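Local coordinates for protein beta-fructofuranosidase, insoluble isoenzyme CWINV1 (Arabidopsis thaliana, PDB 2OXB) that hydrolyses terminal non-reducing beta-D-fructofuranoside residues, cleaving sucrose and 1-kestose and, to a lower extent, neokestose and levan, at residues Q312-K317 and W330-V335; L357-V362 and S509-F514; C444-R449 and K458-A463; D480-E485 and T496-P501. The protein carries 1 engineered substitution. All coordinates share one frame; numbering follows the deposited sequence.

Contact 1: residues Q312-K317 and W330-V335; sequences QTIPRK and WPVREV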
# COMPACT_ATOMS: atom_id res chain seq x y z
N GLN A 312 6.93 -1.58 -6.96
CA GLN A 312 6.00 -0.60 -6.44
C GLN A 312 4.61 -1.11 -6.79
O GLN A 312 4.33 -1.42 -7.94
CB GLN A 312 6.24 0.76 -7.10
CG GLN A 312 5.73 1.92 -6.28
CD GLN A 312 6.65 2.26 -5.10
OE1 GLN A 312 6.27 2.99 -4.19
NE2 GLN A 312 7.88 1.73 -5.13
N THR A 313 3.76 -1.23 -5.78
CA THR A 313 2.41 -1.69 -6.02
C THR A 313 1.64 -0.66 -6.85
O THR A 313 1.91 0.54 -6.79
CB THR A 313 1.66 -1.90 -4.72
OG1 THR A 313 1.65 -0.66 -3.98
CG2 THR A 313 2.33 -2.97 -3.91
N ILE A 314 0.67 -1.15 -7.62
CA ILE A 314 -0.13 -0.27 -8.45
C ILE A 314 -0.77 0.81 -7.60
O ILE A 314 -1.36 0.53 -6.55
CB ILE A 314 -1.26 -1.03 -9.18
CG1 ILE A 314 -2.04 -0.05 -10.05
CG2 ILE A 314 -2.20 -1.69 -8.17
CD1 ILE A 314 -3.31 -0.63 -10.60
N PRO A 315 -0.67 2.06 -8.06
CA PRO A 315 -1.26 3.18 -7.32
C PRO A 315 -2.71 2.85 -7.01
O PRO A 315 -3.45 2.48 -7.90
CB PRO A 315 -1.10 4.34 -8.29
CG PRO A 315 0.20 4.01 -8.98
CD PRO A 315 0.00 2.53 -9.28
N ARG A 316 -3.11 2.94 -5.75
CA ARG A 316 -4.49 2.64 -5.39
C ARG A 316 -5.24 3.94 -5.16
O ARG A 316 -4.64 5.00 -4.96
CB ARG A 316 -4.55 1.78 -4.10
CG ARG A 316 -4.17 0.27 -4.24
CD ARG A 316 -3.29 -0.19 -3.06
NE ARG A 316 -3.12 -1.65 -2.88
CZ ARG A 316 -2.74 -2.52 -3.83
NH1 ARG A 316 -2.49 -2.12 -5.07
NH2 ARG A 316 -2.57 -3.80 -3.50
N LYS A 317 -6.56 3.84 -5.21
CA LYS A 317 -7.41 4.99 -4.94
C LYS A 317 -8.09 4.64 -3.63
O LYS A 317 -8.74 3.60 -3.53
CB LYS A 317 -8.46 5.16 -6.04
CG LYS A 317 -9.39 6.36 -5.83
CD LYS A 317 -10.64 6.32 -6.72
CE LYS A 317 -11.58 7.52 -6.41
NZ LYS A 317 -12.90 7.54 -7.11
N TRP A 330 -8.98 0.69 -4.16
CA TRP A 330 -9.18 0.05 -5.46
C TRP A 330 -8.25 0.63 -6.53
O TRP A 330 -8.31 1.82 -6.83
CB TRP A 330 -10.63 0.19 -5.88
CG TRP A 330 -10.98 -0.39 -7.23
CD1 TRP A 330 -10.98 0.26 -8.45
CD2 TRP A 330 -11.51 -1.69 -7.47
NE1 TRP A 330 -11.49 -0.56 -9.41
CE2 TRP A 330 -11.84 -1.76 -8.85
CE3 TRP A 330 -11.76 -2.81 -6.66
CZ2 TRP A 330 -12.39 -2.90 -9.43
CZ3 TRP A 330 -12.32 -3.95 -7.23
CH2 TRP A 330 -12.63 -3.98 -8.60
N PRO A 331 -7.38 -0.22 -7.13
CA PRO A 331 -6.43 0.21 -8.17
C PRO A 331 -7.02 1.19 -9.18
O PRO A 331 -8.19 1.11 -9.52
CB PRO A 331 -5.99 -1.11 -8.80
CG PRO A 331 -7.11 -2.05 -8.47
CD PRO A 331 -7.42 -1.69 -7.06
N VAL A 332 -6.17 2.09 -9.66
CA VAL A 332 -6.56 3.11 -10.63
C VAL A 332 -7.16 2.56 -11.93
O VAL A 332 -6.55 1.75 -12.63
CB VAL A 332 -5.37 4.04 -10.95
CG1 VAL A 332 -4.98 4.83 -9.71
CG2 VAL A 332 -4.17 3.22 -11.43
N ARG A 333 -8.37 3.02 -12.23
CA ARG A 333 -9.08 2.58 -13.41
C ARG A 333 -8.20 2.65 -14.66
O ARG A 333 -8.23 1.75 -15.50
CB ARG A 333 -10.33 3.44 -13.61
CG ARG A 333 -11.21 3.54 -12.36
CD ARG A 333 -11.72 2.17 -11.90
NE ARG A 333 -12.72 2.30 -10.84
CZ ARG A 333 -13.59 1.35 -10.51
NH1 ARG A 333 -13.60 0.18 -11.15
NH2 ARG A 333 -14.47 1.56 -9.54
N GLU A 334 -7.41 3.71 -14.78
CA GLU A 334 -6.57 3.83 -15.96
C GLU A 334 -5.57 2.70 -16.18
O GLU A 334 -4.84 2.70 -17.18
CB GLU A 334 -5.84 5.17 -15.95
CG GLU A 334 -5.06 5.43 -14.71
CD GLU A 334 -5.54 6.66 -13.97
OE1 GLU A 334 -6.67 6.64 -13.40
OE2 GLU A 334 -4.78 7.67 -13.95
N VAL A 335 -5.53 1.72 -15.28
CA VAL A 335 -4.60 0.60 -15.45
C VAL A 335 -5.22 -0.48 -16.34
O VAL A 335 -4.52 -1.27 -16.97
CB VAL A 335 -4.22 -0.02 -14.08
CG1 VAL A 335 -5.44 -0.63 -13.42
CG2 VAL A 335 -3.13 -1.07 -14.25
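Ile314 CD1 presses on the Pro331 ring at CB, 3.3 Å away, beside the base of a beta hairpin that forms the last two strands of a four-stranded antiparallel sheet in the N-terminal propeller domain. With CG1 anti to the backbone N (chi1 -179°) and the chain extended beyond it, the same methyl reaches Val335, 3.7 Å from its CG2, and Val332, 4.0 Å from its CG2. One methyl thus touches both the strand end and the short 3-10 turn of 333-335. Pro315 adds its CB against Val332 CG1, and its carbonyl O accepts Val332 N at 3.3 Å. Further along the hairpin, Lys317 and Trp330 exchange backbone bonds in both directions, N to O. Around Trp330, the Arg333 guanidinium lays one face over CD1 of the indole, while Arg476 makes a cation-pi contact with the same residue. Arg316 leaves the hairpin for the C-terminal domain, where NH1 forms a salt bridge with Glu485. That same NH1 also bonds its own segment, meeting Ile314 O at 3.2 Å in the carbonyl plane, on a lone pair.

Contact 2: residues L357-V362 and S509-F514; sequences LEVYGV and SHLFAF
Glu358 runs across one face of the Phe512 ring, its CG above that face and its CB 3.7 Å from Phe512 CE1, while the carboxylate comes to the His510 ring edgewise: OE2 lies near the imidazole plane, 3.0 Å from His510 CD2. The carboxylate is turned 30° from the phenyl plane and 38° from the imidazole. CG anti to the backbone N (chi1 173°) and an extended chain carry the acid along the neighbouring strand to both rings. The Tyr360 ring also has Glu358 CG over one face, near the rim.

Beneath these groups, strands 357-359 and 510-514 run antiparallel within a sheet of the C-terminal beta-sandwich. Leu357 and Ala513 form the hydrogen-bonded pair: Leu357 N gives to Ala513 O at 2.9 Å, and Ala513 N returns to Leu357 O at 3.1 Å. No regular hydrogen bond joins Val359 N to Leu511 O, 3.8 Å away.

On the other face of the sheet, Val359 and Leu511 lie side by side and point the same way, with Val359 CB 3.9 Å from Leu511 CD2. This face packs on strands 344-351 and 521-530 of the second sheet. Strand 510-515 is also bonded to strand 406-415, whose Met412 and Ala415 touch Phe512.

Two chemistries therefore share one strand pair, aliphatic packing towards the sandwich interior and an acid among rings on the opposite face. Glu358 OE2 is 4.2 Å from His510 NE2, too far for a bond, yet the nearby acid would be expected to favour a protonated imidazole.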
# COMPACT_ATOMS: atom_id res chain seq x y z
N LEU A 357 -12.44 -25.27 -11.91
CA LEU A 357 -12.51 -25.18 -13.36
C LEU A 357 -11.39 -24.25 -13.81
O LEU A 357 -11.21 -23.15 -13.27
CB LEU A 357 -13.88 -24.68 -13.81
CG LEU A 357 -14.24 -23.21 -13.62
CD1 LEU A 357 -13.69 -22.40 -14.77
CD2 LEU A 357 -15.75 -23.07 -13.55
N GLU A 358 -10.62 -24.69 -14.78
CA GLU A 358 -9.53 -23.87 -15.25
C GLU A 358 -9.98 -22.72 -16.16
O GLU A 358 -11.03 -22.80 -16.82
CB GLU A 358 -8.51 -24.75 -15.95
CG GLU A 358 -7.40 -24.00 -16.63
CD GLU A 358 -6.23 -24.90 -16.94
OE1 GLU A 358 -6.44 -26.13 -17.04
OE2 GLU A 358 -5.09 -24.37 -17.09
N VAL A 359 -9.20 -21.65 -16.15
CA VAL A 359 -9.44 -20.47 -16.98
C VAL A 359 -8.34 -20.57 -18.03
O VAL A 359 -7.18 -20.30 -17.73
CB VAL A 359 -9.25 -19.16 -16.17
CG1 VAL A 359 -9.78 -17.97 -16.98
CG2 VAL A 359 -9.96 -19.26 -14.84
N TYR A 360 -8.73 -20.95 -19.25
CA TYR A 360 -7.78 -21.17 -20.37
C TYR A 360 -7.06 -20.00 -21.09
O TYR A 360 -5.99 -19.56 -20.65
CB TYR A 360 -8.45 -22.07 -21.43
CG TYR A 360 -8.69 -23.52 -21.00
CD1 TYR A 360 -9.97 -24.02 -20.85
CD2 TYR A 360 -7.61 -24.40 -20.80
CE1 TYR A 360 -10.20 -25.35 -20.50
CE2 TYR A 360 -7.82 -25.74 -20.45
CZ TYR A 360 -9.12 -26.21 -20.30
OH TYR A 360 -9.37 -27.53 -19.98
N GLY A 361 -7.64 -19.54 -22.20
CA GLY A 361 -7.05 -18.48 -23.00
C GLY A 361 -6.68 -17.15 -22.38
O GLY A 361 -7.32 -16.12 -22.65
N VAL A 362 -5.64 -17.14 -21.56
CA VAL A 362 -5.20 -15.92 -20.88
C VAL A 362 -3.77 -16.05 -20.37
O VAL A 362 -3.34 -17.14 -19.96
CB VAL A 362 -6.11 -15.57 -19.67
CG1 VAL A 362 -7.39 -14.93 -20.15
CG2 VAL A 362 -6.41 -16.83 -18.85
N SER A 509 2.00 -21.02 -17.38
CA SER A 509 1.24 -20.61 -16.22
C SER A 509 -0.22 -21.01 -16.37
O SER A 509 -0.75 -21.08 -17.48
CB SER A 509 1.36 -19.09 -16.05
OG SER A 509 2.69 -18.67 -16.33
N HIS A 510 -0.88 -21.29 -15.25
CA HIS A 510 -2.28 -21.70 -15.29
C HIS A 510 -3.05 -20.98 -14.19
O HIS A 510 -2.49 -20.59 -13.16
CB HIS A 510 -2.39 -23.22 -15.10
CG HIS A 510 -1.69 -24.03 -16.16
ND1 HIS A 510 -0.35 -23.90 -16.44
CD2 HIS A 510 -2.15 -25.00 -16.99
CE1 HIS A 510 -0.01 -24.76 -17.38
NE2 HIS A 510 -1.08 -25.44 -17.74
N LEU A 511 -4.34 -20.80 -14.41
CA LEU A 511 -5.21 -20.13 -13.45
C LEU A 511 -6.20 -21.18 -13.00
O LEU A 511 -6.35 -22.21 -13.66
CB LEU A 511 -5.93 -18.96 -14.13
CG LEU A 511 -6.39 -17.79 -13.26
CD1 LEU A 511 -5.21 -17.24 -12.46
CD2 LEU A 511 -6.98 -16.71 -14.16
N PHE A 512 -6.89 -20.94 -11.89
CA PHE A 512 -7.83 -21.92 -11.39
C PHE A 512 -8.87 -21.35 -10.46
O PHE A 512 -8.54 -20.62 -9.53
CB PHE A 512 -7.09 -23.04 -10.66
CG PHE A 512 -6.49 -24.08 -11.57
CD1 PHE A 512 -7.30 -25.08 -12.12
CD2 PHE A 512 -5.13 -24.04 -11.89
CE1 PHE A 512 -6.76 -26.03 -12.98
CE2 PHE A 512 -4.58 -24.98 -12.75
CZ PHE A 512 -5.40 -25.99 -13.30
N ALA A 513 -10.12 -21.70 -10.70
CA ALA A 513 -11.19 -21.24 -9.83
C ALA A 513 -11.56 -22.48 -9.05
O ALA A 513 -12.04 -23.45 -9.63
CB ALA A 513 -12.36 -20.75 -10.64
N PHE A 514 -11.33 -22.46 -7.74
CA PHE A 514 -11.65 -23.63 -6.93
C PHE A 514 -12.64 -23.43 -5.77
O PHE A 514 -13.14 -22.33 -5.52
CB PHE A 514 -10.36 -24.28 -6.40
CG PHE A 514 -9.61 -23.44 -5.42
CD1 PHE A 514 -8.56 -23.98 -4.68
CD2 PHE A 514 -9.95 -22.11 -5.20
CE1 PHE A 514 -7.87 -23.21 -3.75
CE2 PHE A 514 -9.26 -21.33 -4.27
CZ PHE A 514 -8.22 -21.88 -3.54

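Contact 3: residues C444-R449 and K458-A463; sequences CSDQSR and KTTYGA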
# COMPACT_ATOMS: atom_id res chain seq x y z
N CYS A 444 -8.43 -15.22 2.78
CA CYS A 444 -7.10 -15.80 3.00
C CYS A 444 -6.29 -15.79 1.72
O CYS A 444 -6.83 -15.92 0.63
CB CYS A 444 -7.19 -17.25 3.46
SG CYS A 444 -7.92 -17.57 5.09
N SER A 445 -4.98 -15.65 1.87
CA SER A 445 -4.04 -15.65 0.74
C SER A 445 -2.92 -16.60 1.11
O SER A 445 -1.91 -16.18 1.66
CB SER A 445 -3.47 -14.25 0.50
OG SER A 445 -2.73 -14.22 -0.70
N ASP A 446 -3.12 -17.88 0.83
CA ASP A 446 -2.14 -18.91 1.15
C ASP A 446 -0.89 -18.85 0.28
O ASP A 446 -0.96 -18.71 -0.94
CB ASP A 446 -2.77 -20.29 1.01
CG ASP A 446 -2.53 -21.16 2.21
OD1 ASP A 446 -3.26 -20.98 3.22
OD2 ASP A 446 -1.59 -22.00 2.14
N GLN A 447 0.27 -18.98 0.93
CA GLN A 447 1.55 -18.91 0.23
C GLN A 447 2.42 -20.14 0.45
O GLN A 447 3.49 -20.28 -0.15
CB GLN A 447 2.26 -17.64 0.68
CG GLN A 447 1.32 -16.42 0.72
CD GLN A 447 1.11 -15.79 -0.66
OE1 GLN A 447 0.12 -15.10 -0.90
NE2 GLN A 447 2.07 -16.01 -1.56
N SER A 448 1.95 -21.04 1.32
CA SER A 448 2.62 -22.29 1.68
C SER A 448 3.18 -23.11 0.51
O SER A 448 4.22 -23.74 0.64
CB SER A 448 1.65 -23.15 2.47
OG SER A 448 0.50 -23.40 1.69
N ARG A 449 2.46 -23.15 -0.60
CA ARG A 449 2.91 -23.89 -1.78
C ARG A 449 3.11 -22.96 -2.99
O ARG A 449 3.15 -23.43 -4.12
CB ARG A 449 1.91 -25.01 -2.16
CG ARG A 449 1.98 -26.30 -1.30
CD ARG A 449 1.16 -26.20 -0.01
NE ARG A 449 1.92 -26.62 1.17
CZ ARG A 449 2.49 -27.82 1.33
NH1 ARG A 449 2.38 -28.74 0.38
NH2 ARG A 449 3.17 -28.09 2.44
N LYS A 458 7.20 -17.78 2.48
CA LYS A 458 5.94 -18.52 2.33
C LYS A 458 4.84 -18.18 3.34
O LYS A 458 3.79 -18.84 3.35
CB LYS A 458 6.21 -20.03 2.43
CG LYS A 458 6.08 -20.79 1.12
CD LYS A 458 7.14 -20.34 0.13
CE LYS A 458 6.95 -21.03 -1.21
NZ LYS A 458 5.57 -20.79 -1.72
N THR A 459 5.07 -17.18 4.19
CA THR A 459 4.08 -16.80 5.19
C THR A 459 2.76 -16.37 4.57
O THR A 459 2.71 -15.50 3.70
CB THR A 459 4.59 -15.66 6.14
OG1 THR A 459 4.11 -14.39 5.69
CG2 THR A 459 6.11 -15.64 6.19
N THR A 460 1.70 -17.02 5.02
CA THR A 460 0.35 -16.75 4.56
C THR A 460 -0.24 -15.55 5.31
O THR A 460 -0.04 -15.40 6.52
CB THR A 460 -0.55 -17.98 4.80
OG1 THR A 460 -0.07 -19.06 4.00
CG2 THR A 460 -1.99 -17.67 4.45
N TYR A 461 -0.98 -14.72 4.58
CA TYR A 461 -1.60 -13.52 5.13
C TYR A 461 -3.11 -13.70 5.26
O TYR A 461 -3.71 -14.37 4.43
CB TYR A 461 -1.32 -12.33 4.20
CG TYR A 461 0.12 -12.18 3.78
CD1 TYR A 461 1.08 -11.73 4.67
CD2 TYR A 461 0.51 -12.48 2.48
CE1 TYR A 461 2.42 -11.58 4.27
CE2 TYR A 461 1.84 -12.34 2.07
CZ TYR A 461 2.79 -11.88 2.97
OH TYR A 461 4.09 -11.72 2.55
N GLY A 462 -3.70 -13.09 6.28
CA GLY A 462 -5.14 -13.20 6.47
C GLY A 462 -5.86 -11.87 6.65
O GLY A 462 -5.24 -10.86 7.01
N ALA A 463 -7.18 -11.87 6.38
CA ALA A 463 -8.03 -10.68 6.53
C ALA A 463 -9.55 -10.96 6.57
O ALA A 463 -10.03 -12.00 6.13
CB ALA A 463 -7.72 -9.68 5.43
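Ser445 and Tyr461 are the hydrogen-bonded pair where strands 439-446 and 461-465 meet antiparallel. Ser445 N reaches Tyr461 O at 3.1 Å, whereas the return bond from Tyr461 N to Ser445 O is weak; Cys444 and Gly462 form the adjoining non-hydrogen-bonded pair. Past Asp446 side chains take over from the backbone bonding. Thr460 has OG1 anti to its carbonyl carbon (chi1 -64°), which sets the oxygen to accept Gln447 N at 3.1 Å in a nearly straight bond, 167° at the hydrogen, and puts CG2 beside Ser445 O. Lys458, bent at chi2 and chi4, folds back to give NZ to Gln447 O at 2.7 Å, almost along the C=O axis. Within 444-449 Ser445 OG donates to Gln447 OE1 at 3.0 Å and Ser448 OG to Asp446 OD2 at 2.6 Å, bracing the chain as it leaves the strand. The Tyr461 ring carries Thr459 O over the centre of one face. Gln447 OE1 has a second partner, Ser497, on strand 493-498 of the other sandwich sheet, and Ile495 there packs against Ser445 and Tyr461. Strand 423-431 pairs along the other side of 439-446, and helix 391-397 covers Thr460 and supplies Cys395 for the disulfide with Cys444.

Contact 4: residues D480-E485 and T496-P501; sequences DHSVVE and TSRVYP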
# COMPACT_ATOMS: atom_id res chain seq x y z
N ASP A 480 0.87 -10.58 -11.89
CA ASP A 480 2.07 -10.16 -12.59
C ASP A 480 3.37 -10.90 -12.21
O ASP A 480 4.35 -10.29 -11.78
CB ASP A 480 2.27 -8.65 -12.42
CG ASP A 480 3.07 -8.05 -13.55
OD1 ASP A 480 3.90 -8.79 -14.13
OD2 ASP A 480 2.90 -6.85 -13.86
N HIS A 481 3.36 -12.21 -12.38
CA HIS A 481 4.53 -13.03 -12.09
C HIS A 481 4.83 -13.03 -10.60
O HIS A 481 4.02 -13.51 -9.80
CB HIS A 481 5.73 -12.51 -12.89
CG HIS A 481 5.43 -12.28 -14.35
ND1 HIS A 481 5.32 -13.30 -15.26
CD2 HIS A 481 5.17 -11.14 -15.03
CE1 HIS A 481 4.99 -12.81 -16.44
NE2 HIS A 481 4.89 -11.50 -16.33
N SER A 482 5.99 -12.50 -10.24
CA SER A 482 6.43 -12.41 -8.85
C SER A 482 5.45 -11.72 -7.90
O SER A 482 5.38 -12.07 -6.72
CB SER A 482 7.77 -11.67 -8.79
OG SER A 482 7.62 -10.31 -9.19
N VAL A 483 4.70 -10.74 -8.38
CA VAL A 483 3.76 -10.03 -7.52
C VAL A 483 2.29 -10.27 -7.84
O VAL A 483 1.87 -10.23 -8.99
CB VAL A 483 4.01 -8.52 -7.54
CG1 VAL A 483 3.96 -8.01 -8.96
CG2 VAL A 483 2.97 -7.82 -6.69
N VAL A 484 1.52 -10.47 -6.78
CA VAL A 484 0.09 -10.72 -6.90
C VAL A 484 -0.65 -9.92 -5.85
O VAL A 484 -0.38 -10.05 -4.66
CB VAL A 484 -0.22 -12.19 -6.70
CG1 VAL A 484 0.02 -12.95 -8.00
CG2 VAL A 484 0.67 -12.75 -5.61
N GLU A 485 -1.58 -9.10 -6.30
CA GLU A 485 -2.37 -8.28 -5.39
C GLU A 485 -3.80 -8.77 -5.32
O GLU A 485 -4.48 -8.91 -6.34
CB GLU A 485 -2.34 -6.83 -5.85
CG GLU A 485 -0.96 -6.24 -5.84
CD GLU A 485 -0.91 -4.86 -6.43
OE1 GLU A 485 -1.25 -4.72 -7.62
OE2 GLU A 485 -0.54 -3.91 -5.70
N THR A 496 -1.79 -8.47 -0.42
CA THR A 496 -0.79 -8.59 -1.48
C THR A 496 0.36 -9.51 -1.04
O THR A 496 0.64 -9.64 0.15
CB THR A 496 -0.24 -7.19 -1.84
OG1 THR A 496 0.31 -7.20 -3.17
CG2 THR A 496 0.84 -6.76 -0.86
N SER A 497 1.01 -10.16 -2.00
CA SER A 497 2.12 -11.06 -1.68
C SER A 497 3.16 -11.15 -2.80
O SER A 497 3.02 -10.52 -3.84
CB SER A 497 1.56 -12.45 -1.36
OG SER A 497 0.26 -12.60 -1.90
N ARG A 498 4.20 -11.95 -2.56
CA ARG A 498 5.28 -12.13 -3.53
C ARG A 498 5.57 -13.62 -3.70
O ARG A 498 5.90 -14.30 -2.73
CB ARG A 498 6.54 -11.41 -3.04
CG ARG A 498 6.25 -10.08 -2.37
CD ARG A 498 5.93 -8.99 -3.36
NE ARG A 498 7.11 -8.16 -3.63
CZ ARG A 498 8.10 -8.51 -4.43
NH1 ARG A 498 8.08 -9.67 -5.06
NH2 ARG A 498 9.14 -7.70 -4.59
N VAL A 499 5.44 -14.10 -4.93
CA VAL A 499 5.67 -15.51 -5.25
C VAL A 499 6.83 -15.67 -6.24
O VAL A 499 7.11 -14.78 -7.05
CB VAL A 499 4.36 -16.18 -5.81
CG1 VAL A 499 3.86 -15.45 -7.04
CG2 VAL A 499 4.62 -17.65 -6.14
N TYR A 500 7.51 -16.81 -6.16
CA TYR A 500 8.66 -17.10 -7.01
C TYR A 500 8.64 -18.58 -7.37
O TYR A 500 9.43 -19.39 -6.85
CB TYR A 500 9.93 -16.75 -6.24
CG TYR A 500 9.95 -15.33 -5.70
CD1 TYR A 500 10.35 -14.27 -6.51
CD2 TYR A 500 9.58 -15.06 -4.37
CE1 TYR A 500 10.39 -12.96 -6.02
CE2 TYR A 500 9.61 -13.75 -3.87
CZ TYR A 500 10.03 -12.71 -4.70
OH TYR A 500 10.12 -11.41 -4.23
N PRO A 501 7.72 -18.96 -8.27
CA PRO A 501 7.56 -20.34 -8.74
C PRO A 501 8.61 -20.75 -9.76
O PRO A 501 9.08 -19.92 -10.56
CB PRO A 501 6.16 -20.33 -9.33
CG PRO A 501 6.12 -18.97 -9.98
CD PRO A 501 6.75 -18.07 -8.92
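Glu485 and Thr496 lie side by side and point the same way from their two strands, Thr496 OG1 sitting 3.1 Å from Glu485 CG. OG1 is anti to the backbone N (chi1 -157°), a setting that turns it across to the partner strand, where it donates to Val484 O at 3.3 Å from above the carbonyl plane. Ser497 N meets the same oxygen at 3.0 Å, which gives Val484 O two donors. On the opposite face of this beta hairpin Val484 CG2 and Val499 CG1 approach to 4.4 Å. At the other end Ser482 O accepts Val499 N at 2.7 Å and also the CA-H of Arg498, while the Tyr500 ring brings CE1 to 4.0 Å from Ser482 CB. Arg498, bent at chi2 and chi3, turns its guanidinium to Glu296, which takes NH2 in a salt bridge and also bonds Tyr500 OH; Glu296 itself neighbours the glycan on Asn295. A type II' turn from Asp480 to Val483 leads in from strand 473-480, making 483-488 the inner member of the hairpin and 493-498 the outermost strand of its six-stranded antiparallel sheet. Val484 and Val499 rest on strand 406-415 of the facing sheet.

Contacts 2, 3 and 4 belong to the C-terminal beta-sandwich, with contacts 2 and 3 in one sheet and contact 4 in the other; along the chain, contacts 3 and 4 are both nested in the loop that contact 2 closes. The two sheets meet where contacts 3 and 4 touch, Gln447 OE1 standing 2.7 Å from Ser497 OG. Contact 4 also faces the propeller: Glu485 OE2 reaches Arg316 NH1 of contact 1 at 2.7 Å, across the domain interface. The substrate site lies on that side: the side chain of substrate-binding Met17 is about 8 Å from that of Arg498 and about 11 Å from that of Pro315. Contact 2 is remote, its centre about 24 Å from that of contact 1.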